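Long-range contacts in CELL WALL surface anchor family protein (Streptococcus pneumoniae, PDB 2X9Z), which forms the repeating backbone subunit of a pneumococcal pilus and probably serves the bacterium in adhesion to host cells: residues T67-D73 with K110-Y116; P3-F9 with L251-K257. The protein carries 1 engineered substitution. One frame throughout, in Å; residues are numbered along the deposited sequence.

Overall arrangement
Both contacts reach the same five-stranded antiparallel sheet, contact 1 within it and contact 2 along its edge strand 4-9, with their centres about 14 Å apart. Contact 1 joins strand 61-72 to strand 110-120. Contact 2 lays the loop 251-257, which comes after strand 237-243, along strand 4-9; strand 33-42 lies between strands 4-9 and 110-120. Along the chain, contact 1 is nested inside the long loop that contact 2 closes: an N-terminal strand of the sheet is covered by a loop from near the C terminus. The two meet where Tyr116 OH lies 2.9 Å from Lys7 NZ, the nitrogen covalently linked to Asn132 in an isopeptide cross-link, as is common in Gram-positive pilins.

Contact 1 of 2, residues T67-D73 with K110-Y116; sequences TVKVTVD and KTVKITY
Strand 69-72 runs antiparallel to strand 110-116 (169°, axes 4.7 Å apart), and Lys69-Thr115 and Thr71-Lys113 are hydrogen-bonded pairs, each closed by two N-H...O=C bonds. Val70-Ile114, between them, and Val72-Val112, beyond Thr71-Lys113, are non-hydrogen-bonded pairs. Past the last pair, Asp73 N still donates to Thr111 O, and the aspartate's carboxylate takes over as acceptor. Its CG sits beside the backbone N (chi1 -70°), which brings Asp73 OD1 to Thr111 N at 3.0 Å on the syn side, 30° out of the carboxylate plane. The other oxygen, Asp73 OD2, makes a salt bridge with Lys110 NZ at 2.7 Å; the ammonium comes from above the carboxylate plane, at the end of a chain bent at chi2 and chi3. Two different groups thus restrain the carboxylate's rotation. This ladder joins the central strand 110-120 to strand 61-72 in the Cna-B-like pilin domain, and its inner face carries Val68, Val70, Val72, Val112 and Ile114. Val70 CG2 lies beside Val112 CG1 and Ile114 CG1, 4.0 Å from each, and Val68 CG1 rests 3.9 Å from Ile114 CG2. Strands 50-57, 82-87 and 90-95 of the second sheet close over this layer, with Trp53 against Val112 and Ile114. On the other face, Thr71 OG1 stands alongside Lys113 CB at 3.5 Å, and waters join Thr71 OG1 to Thr111 O and Thr67 O to Thr115 OG1.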
ATOM      1  N   THR A  67     -11.139  -5.311 -12.785  1.00 10.72           N
ATOM      2  CA  THR A  67     -10.201  -6.386 -13.118  1.00 10.03           C
ATOM      3  C   THR A  67      -9.666  -7.176 -11.923  1.00 10.57           C
ATOM      4  O   THR A  67      -8.860  -8.083 -12.106  1.00 11.47           O
ATOM      5  CB  THR A  67      -8.989  -5.875 -13.946  1.00 10.01           C
ATOM      6  OG1 THR A  67      -8.162  -5.022 -13.146  1.00 10.23           O
ATOM      7  CG2 THR A  67      -9.463  -5.121 -15.188  1.00 10.83           C
ATOM      8  N   VAL A  68     -10.096  -6.841 -10.708  1.00 10.82           N
ATOM      9  CA  VAL A  68      -9.567  -7.514  -9.519  1.00 11.60           C
ATOM     10  C   VAL A  68     -10.180  -8.900  -9.339  1.00 12.53           C
ATOM     11  O   VAL A  68     -11.407  -9.050  -9.328  1.00 15.39           O
ATOM     12  CB  VAL A  68      -9.774  -6.678  -8.234  1.00 12.73           C
ATOM     13  CG1 VAL A  68      -9.166  -7.382  -7.035  1.00 13.82           C
ATOM     14  CG2 VAL A  68      -9.168  -5.299  -8.390  1.00 14.72           C
ATOM     15  N   LYS A  69      -9.315  -9.904  -9.206  1.00 13.07           N
ATOM     16  CA  LYS A  69      -9.726 -11.271  -8.901  1.00 13.68           C
ATOM     17  C   LYS A  69      -8.951 -11.757  -7.681  1.00 11.60           C
ATOM     18  O   LYS A  69      -7.785 -11.411  -7.497  1.00 13.71           O
ATOM     19  CB  LYS A  69      -9.431 -12.200 -10.084  1.00 16.94           C
ATOM     20  CG  LYS A  69     -10.018 -11.757 -11.423  1.00 24.52           C
ATOM     21  CD  LYS A  69     -11.433 -12.261 -11.632  1.00 30.66           C
ATOM     22  CE  LYS A  69     -11.855 -12.151 -13.095  1.00 34.21           C
ATOM     23  NZ  LYS A  69     -11.895 -10.744 -13.549  1.00 35.40           N
ATOM     24  N   VAL A  70      -9.604 -12.539  -6.832  1.00 10.38           N
ATOM     25  CA  VAL A  70      -8.943 -13.045  -5.632  1.00  9.91           C
ATOM     26  C   VAL A  70      -9.216 -14.533  -5.419  1.00  9.77           C
ATOM     27  O   VAL A  70     -10.361 -14.989  -5.515  1.00 10.93           O
ATOM     28  CB  VAL A  70      -9.340 -12.225  -4.376  1.00 11.49           C
ATOM     29  CG1 VAL A  70     -10.850 -12.186  -4.195  1.00 12.35           C
ATOM     30  CG2 VAL A  70      -8.651 -12.771  -3.132  1.00 12.18           C
ATOM     31  N   THR A  71      -8.147 -15.273  -5.135  1.00 10.78           N
ATOM     32  CA  THR A  71      -8.216 -16.709  -4.906  1.00 11.63           C
ATOM     33  C   THR A  71      -7.492 -17.065  -3.614  1.00 10.50           C
ATOM     34  O   THR A  71      -6.561 -16.367  -3.197  1.00 10.83           O
ATOM     35  CB  THR A  71      -7.562 -17.511  -6.070  1.00 12.74           C
ATOM     36  OG1 THR A  71      -6.183 -17.142  -6.194  1.00 14.14           O
ATOM     37  CG2 THR A  71      -8.292 -17.256  -7.391  1.00 14.74           C
ATOM     38  N   VAL A  72      -7.938 -18.144  -2.982  1.00 11.11           N
ATOM     39  CA  VAL A  72      -7.190 -18.775  -1.900  1.00 11.51           C
ATOM     40  C   VAL A  72      -6.850 -20.193  -2.348  1.00 11.79           C
ATOM     41  O   VAL A  72      -7.736 -20.955  -2.727  1.00 13.72           O
ATOM     42  CB  VAL A  72      -8.002 -18.830  -0.600  1.00 11.86           C
ATOM     43  CG1 VAL A  72      -7.217 -19.572   0.478  1.00 12.90           C
ATOM     44  CG2 VAL A  72      -8.379 -17.428  -0.142  1.00 13.08           C
ATOM     45  N   ASP A  73      -5.561 -20.533  -2.338  1.00 11.86           N
ATOM     46  CA  ASP A  73      -5.079 -21.806  -2.871  1.00 14.26           C
ATOM     47  C   ASP A  73      -5.662 -22.072  -4.261  1.00 12.98           C
ATOM     48  O   ASP A  73      -6.041 -23.192  -4.596  1.00 13.77           O
ATOM     49  CB  ASP A  73      -5.362 -22.961  -1.904  1.00 14.63           C
ATOM     50  CG  ASP A  73      -4.506 -22.894  -0.639  1.00 15.43           C
ATOM     51  OD1 ASP A  73      -3.542 -22.104  -0.589  1.00 14.93           O
ATOM     52  OD2 ASP A  73      -4.790 -23.634   0.319  1.00 17.02           O
ATOM     53  N   LYS A 110      -1.655 -21.009   3.873  1.00 12.85           N
ATOM     54  CA  LYS A 110      -2.653 -20.712   2.846  1.00 12.60           C
ATOM     55  C   LYS A 110      -2.126 -19.593   1.959  1.00 13.01           C
ATOM     56  O   LYS A 110      -1.498 -18.644   2.443  1.00 15.65           O
ATOM     57  CB  LYS A 110      -3.992 -20.294   3.472  1.00 13.81           C
ATOM     58  CG  LYS A 110      -4.638 -21.350   4.371  1.00 15.17           C
ATOM     59  CD  LYS A 110      -4.960 -22.648   3.633  1.00 21.04           C
ATOM     60  CE  LYS A 110      -6.366 -22.636   3.076  1.00 20.63           C
ATOM     61  NZ  LYS A 110      -6.666 -23.838   2.240  1.00 18.09           N
ATOM     62  N   THR A 111      -2.364 -19.703   0.659  1.00 11.01           N
ATOM     63  CA  THR A 111      -1.855 -18.720  -0.284  1.00 11.47           C
ATOM     64  C   THR A 111      -2.981 -17.906  -0.885  1.00 10.63           C
ATOM     65  O   THR A 111      -3.839 -18.447  -1.585  1.00 12.05           O
ATOM     66  CB  THR A 111      -1.097 -19.408  -1.424  1.00 12.97           C
ATOM     67  OG1 THR A 111       0.002 -20.148  -0.878  1.00 14.51           O
ATOM     68  CG2 THR A 111      -0.574 -18.386  -2.413  1.00 12.53           C
ATOM     69  N   VAL A 112      -2.968 -16.601  -0.627  1.00  9.74           N
ATOM     70  CA  VAL A 112      -3.941 -15.694  -1.230  1.00 10.97           C
ATOM     71  C   VAL A 112      -3.293 -15.040  -2.438  1.00 11.37           C
ATOM     72  O   VAL A 112      -2.171 -14.559  -2.344  1.00 13.44           O
ATOM     73  CB  VAL A 112      -4.395 -14.588  -0.248  1.00 11.14           C
ATOM     74  CG1 VAL A 112      -5.485 -13.730  -0.887  1.00 11.45           C
ATOM     75  CG2 VAL A 112      -4.896 -15.196   1.053  1.00 12.57           C
ATOM     76  N   LYS A 113      -3.989 -15.037  -3.569  1.00  9.39           N
ATOM     77  CA  LYS A 113      -3.497 -14.355  -4.755  1.00 10.53           C
ATOM     78  C   LYS A 113      -4.539 -13.360  -5.252  1.00  9.94           C
ATOM     79  O   LYS A 113      -5.714 -13.697  -5.431  1.00 11.41           O
ATOM     80  CB  LYS A 113      -3.168 -15.367  -5.857  1.00 12.18           C
ATOM     81  CG  LYS A 113      -2.643 -14.750  -7.150  1.00 17.52           C
ATOM     82  CD  LYS A 113      -2.201 -15.849  -8.107  1.00 24.76           C
ATOM     83  CE  LYS A 113      -1.867 -15.322  -9.482  1.00 33.21           C
ATOM     84  NZ  LYS A 113      -1.517 -16.450 -10.384  1.00 37.39           N
ATOM     85  N   ILE A 114      -4.100 -12.127  -5.456  1.00  9.59           N
ATOM     86  CA  ILE A 114      -4.952 -11.070  -5.975  1.00 10.10           C
ATOM     87  C   ILE A 114      -4.354 -10.625  -7.301  1.00  9.80           C
ATOM     88  O   ILE A 114      -3.165 -10.303  -7.379  1.00 11.37           O
ATOM     89  CB  ILE A 114      -5.000  -9.867  -5.020  1.00 11.23           C
ATOM     90  CG1 ILE A 114      -5.551 -10.297  -3.660  1.00 11.38           C
ATOM     91  CG2 ILE A 114      -5.832  -8.723  -5.626  1.00 11.04           C
ATOM     92  CD1 ILE A 114      -5.387  -9.236  -2.581  1.00 13.48           C
ATOM     93  N   THR A 115      -5.160 -10.635  -8.355  1.00 10.02           N
ATOM     94  CA  THR A 115      -4.684 -10.209  -9.667  1.00  9.90           C
ATOM     95  C   THR A 115      -5.518  -9.040 -10.166  1.00  9.82           C
ATOM     96  O   THR A 115      -6.690  -8.889  -9.799  1.00 11.40           O
ATOM     97  CB  THR A 115      -4.724 -11.356 -10.697  1.00 11.77           C
ATOM     98  OG1 THR A 115      -6.077 -11.778 -10.897  1.00 15.35           O
ATOM     99  CG2 THR A 115      -3.912 -12.548 -10.220  1.00 12.89           C
ATOM    100  N   TYR A 116      -4.907  -8.213 -11.008  1.00 10.62           N
ATOM    101  CA  TYR A 116      -5.584  -7.060 -11.602  1.00  9.37           C
ATOM    102  C   TYR A 116      -4.678  -6.483 -12.675  1.00  8.96           C
ATOM    103  O   TYR A 116      -3.536  -6.909 -12.823  1.00 10.04           O
ATOM    104  CB  TYR A 116      -5.881  -5.989 -10.547  1.00 10.40           C
ATOM    105  CG  TYR A 116      -4.644  -5.314 -10.005  1.00 11.29           C
ATOM    106  CD1 TYR A 116      -4.147  -4.149 -10.595  1.00 11.44           C
ATOM    107  CD2 TYR A 116      -3.961  -5.841  -8.916  1.00 11.95           C
ATOM    108  CE1 TYR A 116      -3.005  -3.519 -10.110  1.00 12.24           C
ATOM    109  CE2 TYR A 116      -2.819  -5.217  -8.416  1.00 11.51           C
ATOM    110  CZ  TYR A 116      -2.347  -4.060  -9.023  1.00 10.72           C
ATOM    111  OH  TYR A 116      -1.223  -3.444  -8.538  1.00 12.66           O
TER
HETATM  112  O   HOH W   1      -7.248 -10.118 -12.791  1.00 20.44           O
HETATM  113  O   HOH W   2      -4.415 -18.474  -4.452  1.00 13.53           O
HETATM  114  O   HOH W   3      -6.269 -14.363  -8.244  1.00 23.01           O
HETATM  115  O   HOH W   4      -0.802 -22.783  -0.526  1.00 25.67           O

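Contact 2 of 2, residues P3-F9 with L251-K257; sequences PKIDKDF and LDPTEPK
The Phe9 ring takes Pro256 CB over one face, a CH-pi contact 4.0 Å from the ring centroid and 23° off its normal, while Lys257 O lies at the edge, near the ring plane, 3.4 Å from Phe9 CZ. The carboxylate of Asp8 slides past the same proline in the opposite direction; Asp8 OD1 accepts from Phe9 N at 2.7 Å, and OD2 forms a salt bridge with Arg19. Further back, Pro256 CD touches Lys7 CD at 4.0 Å, crossing the lysine chain at about a right angle. The extended chain, CG anti to the backbone N (chi1 179°), spans the distance past the proline to the covalent link of NZ with Asn132 and its hydrogen bond to Asp55. Toward the start of strand 4-9, Ile5 CG2 packs between Leu251 CB at 3.6 Å and Pro253 CD at 3.9 Å, and Leu251 CD1 reaches the Pro3 ring. Between the segments the polar join runs through a water that donates to Ile5 O and Asp6 OD1 and accepts from Thr254 N. Lys22 NZ adds a second link, a salt bridge with Asp6 OD1 and hydrogen bonds with Lys7 O and Thr254 OG1, while Asp6 OD2 accepts from Asn14 N. Apolar cover, one water and Lys22, rather than backbone pairing, therefore hold the loop on this isopeptide-bearing strand, which leaves Lys7 N buried without a partner in the model.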
ATOM      1  N   PRO A   3       3.027 -13.685   8.399  1.00 13.15           N
ATOM      2  CA  PRO A   3       2.646 -13.844   6.995  1.00 12.09           C
ATOM      3  C   PRO A   3       3.745 -13.273   6.097  1.00 13.52           C
ATOM      4  O   PRO A   3       4.583 -12.501   6.571  1.00 14.47           O
ATOM      5  CB  PRO A   3       1.349 -13.034   6.889  1.00 12.35           C
ATOM      6  CG  PRO A   3       1.402 -12.030   8.000  1.00 13.05           C
ATOM      7  CD  PRO A   3       2.313 -12.583   9.070  1.00 12.95           C
ATOM      8  N   LYS A   4       3.756 -13.675   4.831  1.00 13.35           N
ATOM      9  CA  LYS A   4       4.748 -13.199   3.868  1.00 13.23           C
ATOM     10  C   LYS A   4       4.032 -12.708   2.628  1.00 12.51           C
ATOM     11  O   LYS A   4       2.948 -13.185   2.314  1.00 13.43           O
ATOM     12  CB  LYS A   4       5.712 -14.327   3.497  1.00 17.34           C
ATOM     13  CG  LYS A   4       6.519 -14.865   4.676  1.00 23.12           C
ATOM     14  CD  LYS A   4       7.545 -15.899   4.229  1.00 30.99           C
ATOM     15  CE  LYS A   4       6.884 -17.088   3.556  1.00 37.29           C
ATOM     16  NZ  LYS A   4       6.040 -17.873   4.493  1.00 40.48           N
ATOM     17  N   ILE A   5       4.634 -11.760   1.919  1.00 10.80           N
ATOM     18  CA  ILE A   5       3.980 -11.170   0.755  1.00 11.07           C
ATOM     19  C   ILE A   5       4.970 -10.806  -0.338  1.00 10.21           C
ATOM     20  O   ILE A   5       6.132 -10.521  -0.061  1.00 12.36           O
ATOM     21  CB  ILE A   5       3.176  -9.909   1.157  1.00 11.56           C
ATOM     22  CG1 ILE A   5       2.266  -9.436   0.022  1.00 11.04           C
ATOM     23  CG2 ILE A   5       4.110  -8.797   1.619  1.00 12.25           C
ATOM     24  CD1 ILE A   5       1.218  -8.453   0.484  1.00 12.23           C
ATOM     25  N   ASP A   6       4.500 -10.838  -1.577  1.00 10.02           N
ATOM     26  CA  ASP A   6       5.274 -10.312  -2.682  1.00 10.81           C
ATOM     27  C   ASP A   6       4.319  -9.708  -3.702  1.00 10.74           C
ATOM     28  O   ASP A   6       3.160 -10.129  -3.812  1.00 11.62           O
ATOM     29  CB  ASP A   6       6.109 -11.409  -3.332  1.00 12.44           C
ATOM     30  CG  ASP A   6       7.109 -10.856  -4.338  1.00 14.38           C
ATOM     31  OD1 ASP A   6       7.637  -9.736  -4.127  1.00 16.14           O
ATOM     32  OD2 ASP A   6       7.370 -11.541  -5.348  1.00 17.14           O
ATOM     33  N   LYS A   7       4.805  -8.708  -4.425  1.00 11.05           N
ATOM     34  CA  LYS A   7       4.051  -8.113  -5.506  1.00 11.91           C
ATOM     35  C   LYS A   7       4.914  -8.073  -6.753  1.00 11.00           C
ATOM     36  O   LYS A   7       6.078  -7.678  -6.698  1.00 12.56           O
ATOM     37  CB  LYS A   7       3.622  -6.699  -5.152  1.00 13.45           C
ATOM     38  CG  LYS A   7       2.869  -6.062  -6.280  1.00 16.31           C
ATOM     39  CD  LYS A   7       2.523  -4.641  -6.016  1.00 19.03           C
ATOM     40  CE  LYS A   7       1.665  -4.167  -7.154  1.00 21.72           C
ATOM     41  NZ  LYS A   7       0.982  -2.931  -6.794  1.00 24.85           N
ATOM     42  N   ASP A   8       4.347  -8.472  -7.884  1.00 11.27           N
ATOM     43  CA  ASP A   8       5.095  -8.418  -9.134  1.00 10.42           C
ATOM     44  C   ASP A   8       4.127  -8.493 -10.306  1.00 10.33           C
ATOM     45  O   ASP A   8       2.908  -8.509 -10.125  1.00 11.94           O
ATOM     46  CB  ASP A   8       6.107  -9.577  -9.183  1.00 12.84           C
ATOM     47  CG  ASP A   8       7.380  -9.231  -9.953  1.00 14.23           C
ATOM     48  OD1 ASP A   8       7.337  -8.393 -10.881  1.00 14.13           O
ATOM     49  OD2 ASP A   8       8.436  -9.810  -9.618  1.00 14.95           O
ATOM     50  N   PHE A   9       4.675  -8.528 -11.508  1.00 11.69           N
ATOM     51  CA  PHE A   9       3.849  -8.736 -12.687  1.00 11.49           C
ATOM     52  C   PHE A   9       3.320 -10.166 -12.711  1.00 11.86           C
ATOM     53  O   PHE A   9       3.818 -11.035 -11.990  1.00 12.87           O
ATOM     54  CB  PHE A   9       4.654  -8.415 -13.946  1.00 11.81           C
ATOM     55  CG  PHE A   9       5.231  -7.031 -13.937  1.00 12.36           C
ATOM     56  CD1 PHE A   9       6.603  -6.827 -13.914  1.00 13.24           C
ATOM     57  CD2 PHE A   9       4.392  -5.928 -13.913  1.00 13.35           C
ATOM     58  CE1 PHE A   9       7.124  -5.544 -13.880  1.00 13.92           C
ATOM     59  CE2 PHE A   9       4.911  -4.644 -13.891  1.00 13.98           C
ATOM     60  CZ  PHE A   9       6.284  -4.455 -13.871  1.00 14.52           C
ATOM     61  N   LEU A 251       2.722  -5.704   6.425  1.00 11.08           N
ATOM     62  CA  LEU A 251       3.665  -6.125   5.392  1.00 11.67           C
ATOM     63  C   LEU A 251       3.671  -5.109   4.260  1.00 12.35           C
ATOM     64  O   LEU A 251       2.644  -4.513   3.937  1.00 12.95           O
ATOM     65  CB  LEU A 251       3.284  -7.492   4.830  1.00 12.15           C
ATOM     66  CG  LEU A 251       3.021  -8.626   5.822  1.00 14.19           C
ATOM     67  CD1 LEU A 251       2.852  -9.918   5.052  1.00 15.34           C
ATOM     68  CD2 LEU A 251       4.162  -8.738   6.820  1.00 16.06           C
ATOM     69  N   ASP A 252       4.834  -4.938   3.646  1.00 12.32           N
ATOM     70  CA  ASP A 252       5.046  -3.944   2.608  1.00 15.55           C
ATOM     71  C   ASP A 252       6.001  -4.572   1.589  1.00 15.37           C
ATOM     72  O   ASP A 252       7.213  -4.541   1.777  1.00 15.74           O
ATOM     73  CB  ASP A 252       5.674  -2.706   3.264  1.00 18.25           C
ATOM     74  CG  ASP A 252       5.720  -1.493   2.349  1.00 23.21           C
ATOM     75  OD1 ASP A 252       5.178  -1.539   1.224  1.00 22.32           O
ATOM     76  OD2 ASP A 252       6.314  -0.478   2.774  1.00 28.22           O
ATOM     77  N   PRO A 253       5.459  -5.187   0.529  1.00 15.24           N
ATOM     78  CA  PRO A 253       6.285  -5.917  -0.440  1.00 14.45           C
ATOM     79  C   PRO A 253       7.173  -4.989  -1.264  1.00 16.75           C
ATOM     80  O   PRO A 253       6.861  -3.811  -1.449  1.00 17.60           O
ATOM     81  CB  PRO A 253       5.247  -6.576  -1.361  1.00 16.08           C
ATOM     82  CG  PRO A 253       4.040  -5.721  -1.242  1.00 17.52           C
ATOM     83  CD  PRO A 253       4.031  -5.205   0.165  1.00 17.01           C
ATOM     84  N   THR A 254       8.280  -5.521  -1.761  1.00 17.50           N
ATOM     85  CA  THR A 254       9.056  -4.796  -2.759  1.00 17.54           C
ATOM     86  C   THR A 254       8.194  -4.663  -4.009  1.00 15.69           C
ATOM     87  O   THR A 254       7.323  -5.501  -4.265  1.00 15.96           O
ATOM     88  CB  THR A 254      10.391  -5.487  -3.085  1.00 19.83           C
ATOM     89  OG1 THR A 254      10.147  -6.848  -3.455  1.00 19.25           O
ATOM     90  CG2 THR A 254      11.323  -5.439  -1.874  1.00 20.49           C
ATOM     91  N   GLU A 255       8.436  -3.603  -4.770  1.00 15.28           N
ATOM     92  CA  GLU A 255       7.509  -3.146  -5.791  1.00 15.48           C
ATOM     93  C   GLU A 255       8.130  -3.234  -7.184  1.00 15.15           C
ATOM     94  O   GLU A 255       9.294  -2.888  -7.381  1.00 16.88           O
ATOM     95  CB  GLU A 255       7.086  -1.702  -5.473  1.00 16.10           C
ATOM     96  CG  GLU A 255       6.559  -1.529  -4.032  1.00 16.26           C
ATOM     97  CD  GLU A 255       6.497  -0.072  -3.551  1.00 18.18           C
ATOM     98  OE1 GLU A 255       5.910   0.173  -2.470  1.00 18.90           O
ATOM     99  OE2 GLU A 255       7.023   0.828  -4.238  1.00 20.53           O
ATOM    100  N   PRO A 256       7.356  -3.715  -8.158  1.00 14.96           N
ATOM    101  CA  PRO A 256       7.818  -3.745  -9.547  1.00 14.29           C
ATOM    102  C   PRO A 256       7.701  -2.359 -10.155  1.00 14.37           C
ATOM    103  O   PRO A 256       7.008  -1.502  -9.610  1.00 15.20           O
ATOM    104  CB  PRO A 256       6.815  -4.695 -10.211  1.00 14.53           C
ATOM    105  CG  PRO A 256       5.542  -4.441  -9.464  1.00 16.35           C
ATOM    106  CD  PRO A 256       5.954  -4.151  -8.027  1.00 14.85           C
ATOM    107  N   LYS A 257       8.386  -2.135 -11.267  1.00 13.06           N
ATOM    108  CA  LYS A 257       8.339  -0.844 -11.949  1.00 13.66           C
ATOM    109  C   LYS A 257       8.175  -1.015 -13.447  1.00 12.28           C
ATOM    110  O   LYS A 257       8.600  -2.022 -14.022  1.00 12.63           O
ATOM    111  CB  LYS A 257       9.612  -0.033 -11.681  1.00 15.69           C
ATOM    112  CG  LYS A 257       9.798   0.376 -10.230  1.00 19.22           C
ATOM    113  CD  LYS A 257      11.122   1.087 -10.043  1.00 25.51           C
ATOM    114  CE  LYS A 257      11.323   1.482  -8.596  1.00 32.94           C
ATOM    115  NZ  LYS A 257      11.039   0.339  -7.688  1.00 38.20           N
TER
HETATM  116  O   HOH W   5       8.139  -8.669  -1.409  1.00 22.93           O